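Local coordinates for acyl-CoA hydrolase (Bacillus halodurans, PDB 1VPM), which binds coenzyme A and probably hydrolyses long-chain fatty acyl-CoA thioesters, as a hexameric member of the hotdog-fold acyl-CoA hydrolase family, at residues Q15-P18 with V19-R23; D51-A54 with A55-M59; E142-T145 with E146-R150. All coordinates share one frame; numbering follows the deposited sequence.

Contact 1. Residues Q15-P18 with V19-R23; sequences QSYP and VERSR
Tyr17 and Arg21 run side by side and point the same way, where a short strand gives way to a turn. The guanidinium lies nearly flat on one face of the ring, the planes 22° apart, and Arg21 CZ stands 4.1 Å from the centroid of the Tyr17 ring almost on its normal, so the pair is both a stack and a cation-pi contact. Arg21 NH1 sits over the CD1–CE1 side of the ring, whereas the aliphatic part of the chain reaches the root: Arg21 CD is 3.7 Å from Tyr17 CG. Arg21 comes alongside because its CG is anti to the backbone N (chi1 169°) and the chain stays extended as far as NE. The guanidinium has a second hold: NH2 donates to Asn63, and NE, weakly, to Lys60 O.

The backbone brings the two residues together. Arg21 N donates to Pro18 O at 3.0 Å and closes the turn. One step on, Val19 O takes both Ser22 N and Ser22 OG, the hydroxyl at 2.9 Å. In one of the two conformers of Arg23, a side-on salt bridge to Glu20 follows, NE to OE1 and NH2 to OE2. Such an i to i+3 turn, with helical backbone angles, joins strand 16-18 to strand 24-29, one of the two outermost strands of the hotdog sheet within this chain.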
ATOM      1  N   GLN A  15      26.818 -15.978 -25.894  1.00 38.31           N
ATOM      2  CA  GLN A  15      25.917 -16.819 -25.131  1.00 32.93           C
ATOM      3  C   GLN A  15      24.446 -16.464 -25.490  1.00 29.01           C
ATOM      4  O   GLN A  15      24.120 -15.298 -25.651  1.00 28.19           O
ATOM      5  CB  GLN A  15      26.181 -16.558 -23.645  1.00 34.97           C
ATOM      6  CG  GLN A  15      25.351 -17.393 -22.684  1.00 39.05           C
ATOM      7  CD  GLN A  15      25.699 -18.874 -22.735  1.00 47.98           C
ATOM      8  OE1 GLN A  15      25.337 -19.584 -23.680  1.00 55.06           O
ATOM      9  NE2 GLN A  15      26.383 -19.349 -21.704  1.00 39.77           N
ATOM     10  N   SER A  16      23.615 -17.480 -25.673  1.00 27.03           N
ATOM     11  CA  SER A  16      22.209 -17.288 -25.948  1.00 26.19           C
ATOM     12  C   SER A  16      21.375 -18.263 -25.109  1.00 24.65           C
ATOM     13  O   SER A  16      21.856 -19.336 -24.690  1.00 25.00           O
ATOM     14  CB  SER A  16      21.911 -17.466 -27.430  1.00 27.02           C
ATOM     15  OG  SER A  16      21.964 -18.828 -27.773  1.00 36.89           O
ATOM     16  N   TYR A  17      20.153 -17.840 -24.782  1.00 20.78           N
ATOM     17  CA  TYR A  17      19.203 -18.686 -24.088  1.00 22.40           C
ATOM     18  C   TYR A  17      17.830 -18.645 -24.770  1.00 24.14           C
ATOM     19  O   TYR A  17      17.430 -17.624 -25.334  1.00 24.64           O
ATOM     20  CB  TYR A  17      19.053 -18.236 -22.639  1.00 20.67           C
ATOM     21  CG  TYR A  17      20.342 -18.239 -21.850  1.00 22.90           C
ATOM     22  CD1 TYR A  17      20.948 -19.429 -21.493  1.00 24.29           C
ATOM     23  CD2 TYR A  17      20.939 -17.070 -21.481  1.00 29.37           C
ATOM     24  CE1 TYR A  17      22.155 -19.445 -20.791  1.00 24.23           C
ATOM     25  CE2 TYR A  17      22.141 -17.070 -20.780  1.00 30.32           C
ATOM     26  CZ  TYR A  17      22.737 -18.258 -20.438  1.00 26.91           C
ATOM     27  OH  TYR A  17      23.951 -18.216 -19.784  1.00 27.39           O
ATOM     28  N   PRO A  18      17.102 -19.759 -24.708  1.00 24.03           N
ATOM     29  CA  PRO A  18      15.749 -19.751 -25.214  1.00 25.23           C
ATOM     30  C   PRO A  18      14.891 -18.668 -24.557  1.00 24.92           C
ATOM     31  O   PRO A  18      15.048 -18.330 -23.368  1.00 22.12           O
ATOM     32  CB  PRO A  18      15.186 -21.107 -24.781  1.00 24.93           C
ATOM     33  CG  PRO A  18      16.357 -21.955 -24.563  1.00 29.97           C
ATOM     34  CD  PRO A  18      17.472 -21.056 -24.134  1.00 26.40           C
ATOM     35  N   VAL A  19      13.923 -18.211 -25.326  1.00 25.62           N
ATOM     36  CA  VAL A  19      12.928 -17.236 -24.847  1.00 25.48           C
ATOM     37  C   VAL A  19      12.282 -17.747 -23.607  1.00 25.09           C
ATOM     38  O   VAL A  19      11.996 -16.985 -22.671  1.00 26.44           O
ATOM     39  CB  VAL A  19      11.869 -16.954 -25.907  1.00 28.51           C
ATOM     40  CG1 VAL A  19      10.726 -16.128 -25.304  1.00 31.96           C
ATOM     41  CG2 VAL A  19      12.490 -16.243 -27.059  1.00 25.24           C
ATOM     42  N   GLU A  20      12.054 -19.037 -23.555  1.00 28.46           N
ATOM     43  CA  GLU A  20      11.394 -19.644 -22.442  1.00 29.68           C
ATOM     44  C   GLU A  20      12.058 -19.438 -21.109  1.00 30.19           C
ATOM     45  O   GLU A  20      11.377 -19.478 -20.113  1.00 34.33           O
ATOM     46  CB  GLU A  20      11.247 -21.150 -22.723  1.00 35.50           C
ATOM     47  CG  GLU A  20      10.340 -21.911 -21.827  1.00 37.27           C
ATOM     48  CD  GLU A  20       8.858 -21.457 -21.883  1.00 41.07           C
ATOM     49  OE1 GLU A  20       8.402 -20.870 -22.882  1.00 48.63           O
ATOM     50  OE2 GLU A  20       8.156 -21.691 -20.906  1.00 41.56           O
ATOM     51  N   ARG A  21      13.377 -19.209 -21.063  1.00 28.61           N
ATOM     52  CA  ARG A  21      14.069 -18.945 -19.777  1.00 29.37           C
ATOM     53  C   ARG A  21      13.507 -17.691 -19.104  1.00 28.12           C
ATOM     54  O   ARG A  21      13.473 -17.608 -17.913  1.00 30.48           O
ATOM     55  CB  ARG A  21      15.610 -18.787 -19.978  1.00 28.47           C
ATOM     56  CG  ARG A  21      16.490 -18.233 -18.775  1.00 33.51           C
ATOM     57  CD  ARG A  21      17.925 -17.570 -19.195  1.00 31.58           C
ATOM     58  NE  ARG A  21      18.851 -17.448 -18.054  1.00 28.29           N
ATOM     59  CZ  ARG A  21      19.521 -18.458 -17.532  1.00 36.81           C
ATOM     60  NH1 ARG A  21      19.385 -19.683 -18.026  1.00 38.57           N
ATOM     61  NH2 ARG A  21      20.321 -18.272 -16.497  1.00 29.17           N
ATOM     62  N   SER A  22      13.141 -16.700 -19.911  1.00 26.64           N
ATOM     63  CA  SER A  22      12.761 -15.370 -19.424  1.00 26.92           C
ATOM     64  C   SER A  22      11.249 -15.306 -19.131  1.00 27.48           C
ATOM     65  O   SER A  22      10.784 -14.410 -18.403  1.00 25.38           O
ATOM     66  CB  SER A  22      13.125 -14.318 -20.513  1.00 21.98           C
ATOM     67  OG  SER A  22      12.208 -14.319 -21.665  1.00 25.95           O
ATOM     68  N   ARG A  23      10.476 -16.243 -19.698  1.00 23.61           N
ATOM     69  CA  ARG A  23       9.021 -16.042 -19.776  1.00 24.52           C
ATOM     70  C   ARG A  23       8.418 -16.041 -18.384  1.00 27.71           C
ATOM     71  O   ARG A  23       8.741 -16.884 -17.557  1.00 25.87           O
ATOM     72  CB  ARG A  23       8.382 -17.066 -20.706  1.00 26.50           C
ATOM     73  CG  ARG A  23       6.870 -16.820 -20.876  0.65 32.64           C
ATOM     74  CD  ARG A  23       6.295 -17.642 -22.017  0.65 31.51           C
ATOM     75  NE  ARG A  23       6.311 -19.042 -21.632  0.65 28.74           N
ATOM     76  CZ  ARG A  23       5.406 -19.631 -20.858  0.65 37.70           C
ATOM     77  NH1 ARG A  23       4.367 -18.953 -20.375  0.65 39.94           N
ATOM     78  NH2 ARG A  23       5.545 -20.922 -20.564  0.65 37.03           N
TER

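Contact 2. Residues D51-A54 with A55-M59; sequences DEIA and ALTAM
Thr57 meets Ile53 one helical turn back, and both of its donors end on the same oxygen. Thr57 N gives the regular helix bond to Ile53 O at 2.9 Å, and Thr57 OG1 adds a second to Ile53 O at 2.8 Å. The two come from opposite faces of the carbonyl plane: the amide is tilted 23° from it, while the hydroxyl stands above it, 35° out. The hydroxyl gets there because OG1 is anti to the carbonyl carbon (chi1 -58°), beside its own backbone N, which turns it back along the helix, with CG2 anti to the backbone N.

Around this pair the backbone ladder continues, with Ala55 N bonded to Asp51 O, Leu56 N to Glu52 O and Ala58 N to Ala54 O. The small side chains lie against the same carbonyls: Ala55 CB is 3.5 Å from Asp51 O, and Ala58 CB is 3.4 Å from Ala54 O. Leu56 CG rests against Glu52 O at 3.6 Å.

Farther out, the sheet of the hotdog fold wraps this central helix 43-62. Ala54 and Thr57 pack on Val102, Ile53 on Val104, and Ala58 on Met126, while Leu56 faces Leu29 of the second subunit. Thr57 OG1 also has a weak hydrogen bond with Thr24 OG1. Asp51 bonds through OD1 to Thr68, a coenzyme A-binding residue.

A valine in place of Thr57 would probably leave Ile53 O with the amide alone and Thr24 OG1 without its weak partner. The chemistry is thus that of a buried hydroxyl satisfied chiefly by its own helix, which lets a polar side chain sit among the hydrophobic residues facing the sheet.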
ATOM      1  N   ASP A  51       5.251  -3.037 -16.383  1.00 23.70           N
ATOM      2  CA  ASP A  51       6.680  -2.831 -16.086  1.00 23.71           C
ATOM      3  C   ASP A  51       7.166  -3.850 -15.068  1.00 23.45           C
ATOM      4  O   ASP A  51       8.292  -4.320 -15.184  1.00 24.59           O
ATOM      5  CB  ASP A  51       6.922  -1.447 -15.538  1.00 22.22           C
ATOM      6  CG  ASP A  51       8.392  -1.132 -15.417  1.00 26.03           C
ATOM      7  OD1 ASP A  51       8.973  -0.906 -16.526  1.00 26.13           O
ATOM      8  OD2 ASP A  51       8.936  -1.093 -14.274  1.00 26.01           O
ATOM      9  N   GLU A  52       6.353  -4.217 -14.087  1.00 24.36           N
ATOM     10  CA  GLU A  52       6.745  -5.192 -13.063  1.00 25.50           C
ATOM     11  C   GLU A  52       7.093  -6.496 -13.724  1.00 23.49           C
ATOM     12  O   GLU A  52       8.132  -7.120 -13.410  1.00 22.12           O
ATOM     13  CB  GLU A  52       5.595  -5.385 -12.052  0.65 26.40           C
ATOM     14  CG  GLU A  52       5.930  -6.196 -10.857  0.65 33.75           C
ATOM     15  CD  GLU A  52       4.745  -6.390  -9.906  0.65 31.11           C
ATOM     16  OE1 GLU A  52       3.917  -5.450  -9.749  0.65 42.84           O
ATOM     17  OE2 GLU A  52       4.670  -7.498  -9.354  0.65 35.52           O
ATOM     18  N   ILE A  53       6.229  -6.944 -14.629  1.00 22.27           N
ATOM     19  CA  ILE A  53       6.452  -8.252 -15.261  1.00 24.33           C
ATOM     20  C   ILE A  53       7.635  -8.118 -16.227  1.00 23.02           C
ATOM     21  O   ILE A  53       8.424  -9.035 -16.387  1.00 23.08           O
ATOM     22  CB  ILE A  53       5.196  -8.853 -15.884  1.00 27.38           C
ATOM     23  CG1 ILE A  53       5.396 -10.349 -16.180  1.00 33.21           C
ATOM     24  CG2 ILE A  53       4.743  -8.176 -17.039  1.00 25.91           C
ATOM     25  CD1 ILE A  53       4.154 -11.085 -16.480  1.00 33.32           C
ATOM     26  N   ALA A  54       7.796  -6.977 -16.854  1.00 22.50           N
ATOM     27  CA  ALA A  54       8.930  -6.801 -17.738  1.00 23.08           C
ATOM     28  C   ALA A  54      10.264  -6.840 -17.029  1.00 22.98           C
ATOM     29  O   ALA A  54      11.236  -7.372 -17.572  1.00 22.04           O
ATOM     30  CB  ALA A  54       8.778  -5.533 -18.551  1.00 25.19           C
ATOM     31  N   ALA A  55      10.332  -6.224 -15.865  1.00 21.28           N
ATOM     32  CA  ALA A  55      11.521  -6.223 -15.009  1.00 23.12           C
ATOM     33  C   ALA A  55      11.850  -7.648 -14.608  1.00 23.98           C
ATOM     34  O   ALA A  55      13.012  -8.049 -14.673  1.00 21.74           O
ATOM     35  CB  ALA A  55      11.307  -5.389 -13.800  1.00 23.51           C
ATOM     36  N   LEU A  56      10.844  -8.412 -14.159  1.00 21.78           N
ATOM     37  CA  LEU A  56      11.077  -9.803 -13.806  1.00 21.83           C
ATOM     38  C   LEU A  56      11.617 -10.628 -14.962  1.00 20.79           C
ATOM     39  O   LEU A  56      12.593 -11.386 -14.806  1.00 21.28           O
ATOM     40  CB  LEU A  56       9.801 -10.442 -13.216  1.00 23.03           C
ATOM     41  CG  LEU A  56       9.394 -10.078 -11.788  1.00 27.10           C
ATOM     42  CD1 LEU A  56       7.947 -10.417 -11.574  1.00 25.82           C
ATOM     43  CD2 LEU A  56      10.285 -10.802 -10.775  1.00 28.67           C
ATOM     44  N   THR A  57      10.986 -10.467 -16.098  1.00 21.47           N
ATOM     45  CA  THR A  57      11.406 -11.126 -17.330  1.00 22.39           C
ATOM     46  C   THR A  57      12.870 -10.833 -17.703  1.00 21.62           C
ATOM     47  O   THR A  57      13.679 -11.735 -18.014  1.00 20.74           O
ATOM     48  CB  THR A  57      10.436 -10.744 -18.434  1.00 22.21           C
ATOM     49  OG1 THR A  57       9.092 -11.155 -18.026  1.00 24.86           O
ATOM     50  CG2 THR A  57      10.808 -11.390 -19.759  1.00 25.28           C
ATOM     51  N   ALA A  58      13.217  -9.552 -17.675  1.00 21.90           N
ATOM     52  CA  ALA A  58      14.539  -9.114 -18.073  1.00 21.56           C
ATOM     53  C   ALA A  58      15.580  -9.562 -17.041  1.00 21.46           C
ATOM     54  O   ALA A  58      16.673  -9.972 -17.391  1.00 20.95           O
ATOM     55  CB  ALA A  58      14.530  -7.583 -18.226  1.00 23.11           C
HETATM   56  N   MSE A  59      15.216  -9.544 -15.758  1.00 21.68           N
HETATM   57  CA  MSE A  59      16.124 -10.019 -14.711  1.00 24.32           C
HETATM   58  C   MSE A  59      16.418 -11.518 -14.873  1.00 23.93           C
HETATM   59  O   MSE A  59      17.560 -11.973 -14.693  1.00 22.75           O
HETATM   60  CB  MSE A  59      15.582  -9.703 -13.324  1.00 24.31           C
HETATM   61  CG  MSE A  59      15.602  -8.213 -13.080  1.00 21.67           C
HETATM   62 SE   MSE A  59      14.642  -7.908 -11.343  1.00 40.64          SE
HETATM   63  CE  MSE A  59      16.003  -8.562 -10.269  1.00 35.06           C
TER

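Contact 3. Residues E142-T145 with E146-R150; sequences EPQT and EEEKR
Glu148 reaches back across the start of its helix to Thr145 and Gln144. Its CB lies 3.4 Å from Thr145 OG1 and also packs against CB of Pro143, whose ring leans on the first turn. From there, with CG anti to the carbonyl carbon, Glu148 CG passes 3.1 Å from Thr145 OG1, and the extended chain carries the carboxylate to the amides of Gln144 and Thr145. CD follows past Thr145 OG1. At the tip the two oxygens part company. OE1 accepts two backbone amides: Gln144 N at 2.7 Å, nearly along the C–O axis, and Thr145 N at 3.0 Å, from above the carboxylate plane, 63° out of it. Glu148 OE2 lies 3.6 Å from Thr145 OG1, near Thr145 CG2 as well, and packs against Val19 CG1.

Thr145 answers in kind. As the N-cap of helix 146-166 it holds OG1 between its backbone N and carbonyl carbon (chi1 69°), where it accepts from Glu148 N at 3.0 Å with an N-H...O angle of 164°. The reciprocal bonds, side chain of each residue to amide of the other, make a capping box. The two amides and the helix N-terminus would probably help stabilise the negative charge of Glu148.

Thr145 OG1 also meets a water that donates to Glu147 OE1; the other oxygen of Glu147 pairs with Arg105. Lys149 runs over the carbonyls of Thr145 and Gln144, its CE 3.3 Å from Gln144 O, before NZ forms a salt bridge with Glu146 OE2.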
ATOM      1  N   GLU A 142      17.066 -16.973 -28.019  1.00 22.12           N
ATOM      2  CA  GLU A 142      16.846 -17.977 -29.080  1.00 23.94           C
ATOM      3  C   GLU A 142      15.346 -18.142 -29.274  1.00 23.92           C
ATOM      4  O   GLU A 142      14.721 -18.753 -28.451  1.00 21.77           O
ATOM      5  CB  GLU A 142      17.463 -19.325 -28.720  0.65 25.07           C
ATOM      6  CG  GLU A 142      17.170 -20.383 -29.812  0.65 25.82           C
ATOM      7  CD  GLU A 142      17.554 -21.822 -29.430  0.65 31.91           C
ATOM      8  OE1 GLU A 142      18.379 -22.028 -28.502  0.65 42.67           O
ATOM      9  OE2 GLU A 142      17.007 -22.737 -30.087  0.65 37.51           O
ATOM     10  N   PRO A 143      14.751 -17.587 -30.341  1.00 23.06           N
ATOM     11  CA  PRO A 143      13.283 -17.779 -30.542  1.00 25.41           C
ATOM     12  C   PRO A 143      12.963 -19.218 -30.923  1.00 26.93           C
ATOM     13  O   PRO A 143      13.762 -19.847 -31.596  1.00 28.95           O
ATOM     14  CB  PRO A 143      12.950 -16.828 -31.684  1.00 27.75           C
ATOM     15  CG  PRO A 143      14.214 -16.584 -32.397  1.00 27.59           C
ATOM     16  CD  PRO A 143      15.350 -16.763 -31.402  1.00 23.43           C
ATOM     17  N   GLN A 144      11.854 -19.757 -30.446  1.00 26.78           N
ATOM     18  CA  GLN A 144      11.527 -21.143 -30.757  1.00 28.07           C
ATOM     19  C   GLN A 144      10.148 -21.330 -31.362  1.00 24.90           C
ATOM     20  O   GLN A 144      10.039 -22.023 -32.391  1.00 27.37           O
ATOM     21  CB  GLN A 144      11.670 -21.988 -29.526  1.00 30.18           C
ATOM     22  CG  GLN A 144      13.122 -22.014 -29.014  1.00 37.64           C
ATOM     23  CD  GLN A 144      13.353 -22.948 -27.845  1.00 34.31           C
ATOM     24  OE1 GLN A 144      14.330 -23.750 -27.878  1.00 48.51           O
ATOM     25  NE2 GLN A 144      12.514 -22.858 -26.797  1.00 35.51           N
ATOM     26  N   THR A 145       9.128 -20.723 -30.771  1.00 24.44           N
ATOM     27  CA  THR A 145       7.787 -20.728 -31.394  1.00 26.09           C
ATOM     28  C   THR A 145       7.771 -19.873 -32.651  1.00 23.80           C
ATOM     29  O   THR A 145       8.661 -19.024 -32.854  1.00 22.12           O
ATOM     30  CB  THR A 145       6.698 -20.222 -30.437  1.00 23.28           C
ATOM     31  OG1 THR A 145       6.862 -18.818 -30.202  1.00 21.73           O
ATOM     32  CG2 THR A 145       6.707 -20.995 -29.123  1.00 26.04           C
ATOM     33  N   GLU A 146       6.775 -20.063 -33.529  1.00 22.69           N
ATOM     34  CA  GLU A 146       6.663 -19.208 -34.687  1.00 21.29           C
ATOM     35  C   GLU A 146       6.390 -17.754 -34.337  1.00 22.14           C
ATOM     36  O   GLU A 146       6.914 -16.849 -34.970  1.00 22.80           O
ATOM     37  CB  GLU A 146       5.626 -19.736 -35.708  1.00 20.73           C
ATOM     38  CG  GLU A 146       5.967 -21.082 -36.343  1.00 19.27           C
ATOM     39  CD  GLU A 146       7.332 -21.097 -37.015  1.00 22.66           C
ATOM     40  OE1 GLU A 146       7.734 -20.095 -37.661  1.00 23.57           O
ATOM     41  OE2 GLU A 146       7.997 -22.122 -36.928  1.00 29.36           O
ATOM     42  N   GLU A 147       5.624 -17.542 -33.275  1.00 19.99           N
ATOM     43  CA  GLU A 147       5.370 -16.191 -32.755  1.00 22.48           C
ATOM     44  C   GLU A 147       6.686 -15.502 -32.322  1.00 23.32           C
ATOM     45  O   GLU A 147       7.018 -14.391 -32.771  1.00 22.61           O
ATOM     46  CB  GLU A 147       4.426 -16.283 -31.588  1.00 24.47           C
ATOM     47  CG  GLU A 147       4.044 -14.963 -30.923  1.00 23.73           C
ATOM     48  CD  GLU A 147       3.110 -15.170 -29.760  1.00 27.71           C
ATOM     49  OE1 GLU A 147       3.581 -15.723 -28.753  1.00 27.51           O
ATOM     50  OE2 GLU A 147       1.934 -14.765 -29.815  1.00 27.71           O
ATOM     51  N   GLU A 148       7.488 -16.229 -31.555  1.00 22.18           N
ATOM     52  CA  GLU A 148       8.812 -15.755 -31.139  1.00 23.78           C
ATOM     53  C   GLU A 148       9.732 -15.442 -32.315  1.00 20.59           C
ATOM     54  O   GLU A 148      10.392 -14.398 -32.337  1.00 22.98           O
ATOM     55  CB  GLU A 148       9.500 -16.743 -30.183  1.00 21.16           C
ATOM     56  CG  GLU A 148       8.850 -16.869 -28.823  1.00 22.02           C
ATOM     57  CD  GLU A 148       9.205 -18.144 -28.109  1.00 26.72           C
ATOM     58  OE1 GLU A 148      10.067 -18.911 -28.545  1.00 25.26           O
ATOM     59  OE2 GLU A 148       8.606 -18.365 -27.033  1.00 28.75           O
ATOM     60  N   LYS A 149       9.753 -16.300 -33.339  1.00 20.17           N
ATOM     61  CA  LYS A 149      10.599 -16.048 -34.492  1.00 22.91           C
ATOM     62  C   LYS A 149      10.127 -14.799 -35.196  1.00 22.42           C
ATOM     63  O   LYS A 149      10.940 -13.972 -35.639  1.00 21.38           O
ATOM     64  CB  LYS A 149      10.557 -17.223 -35.445  1.00 20.81           C
ATOM     65  CG  LYS A 149      11.252 -18.457 -34.871  1.00 28.49           C
ATOM     66  CD  LYS A 149      11.059 -19.594 -35.837  1.00 25.78           C
ATOM     67  CE  LYS A 149      11.257 -20.948 -35.305  1.00 37.72           C
ATOM     68  NZ  LYS A 149      10.913 -21.857 -36.502  1.00 37.30           N
ATOM     69  N   ARG A 150       8.802 -14.645 -35.330  1.00 22.90           N
ATOM     70  CA  ARG A 150       8.267 -13.460 -36.005  1.00 23.43           C
ATOM     71  C   ARG A 150       8.635 -12.163 -35.227  1.00 22.62           C
ATOM     72  O   ARG A 150       9.057 -11.179 -35.831  1.00 24.74           O
ATOM     73  CB  ARG A 150       6.757 -13.590 -36.232  1.00 22.38           C
ATOM     74  CG  ARG A 150       6.059 -12.298 -36.562  1.00 22.53           C
ATOM     75  CD  ARG A 150       4.616 -12.482 -36.952  1.00 23.16           C
ATOM     76  NE  ARG A 150       3.819 -13.084 -35.898  1.00 23.29           N
ATOM     77  CZ  ARG A 150       3.233 -12.394 -34.921  1.00 25.81           C
ATOM     78  NH1 ARG A 150       3.290 -11.052 -34.868  1.00 27.68           N
ATOM     79  NH2 ARG A 150       2.519 -13.038 -34.036  1.00 24.13           N
TER
HETATM   80  O   HOH W   1      11.912 -20.591 -26.158  1.00 41.91           O
HETATM   81  O   HOH W   2       5.279 -17.718 -28.238  1.00 23.10           O

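Contacts 1 and 3 are neighbours in space though far apart in sequence, their centres 11 Å apart. Strand 16-18 runs parallel to strand 140-142, with Tyr17 O 2.8 Å from Glu142 N in a probable hydrogen bond, and Val19 CG1 lies 3.5 Å from Glu148 OE2. Contact 1 also touches contact 2, where Ser22 O lies 3.3 Å from Thr57 CG2, so the turn at 19-23 sits between the central helix and the capped C-terminal one. Contacts 2 and 3 do not meet; their nearest atoms are about 10 Å apart. Contact 2 alone approaches the ligand: the side chain of Asp51 is about 7 Å from bound coenzyme A, whereas contacts 1 and 3 lie away from the coenzyme A-binding residues.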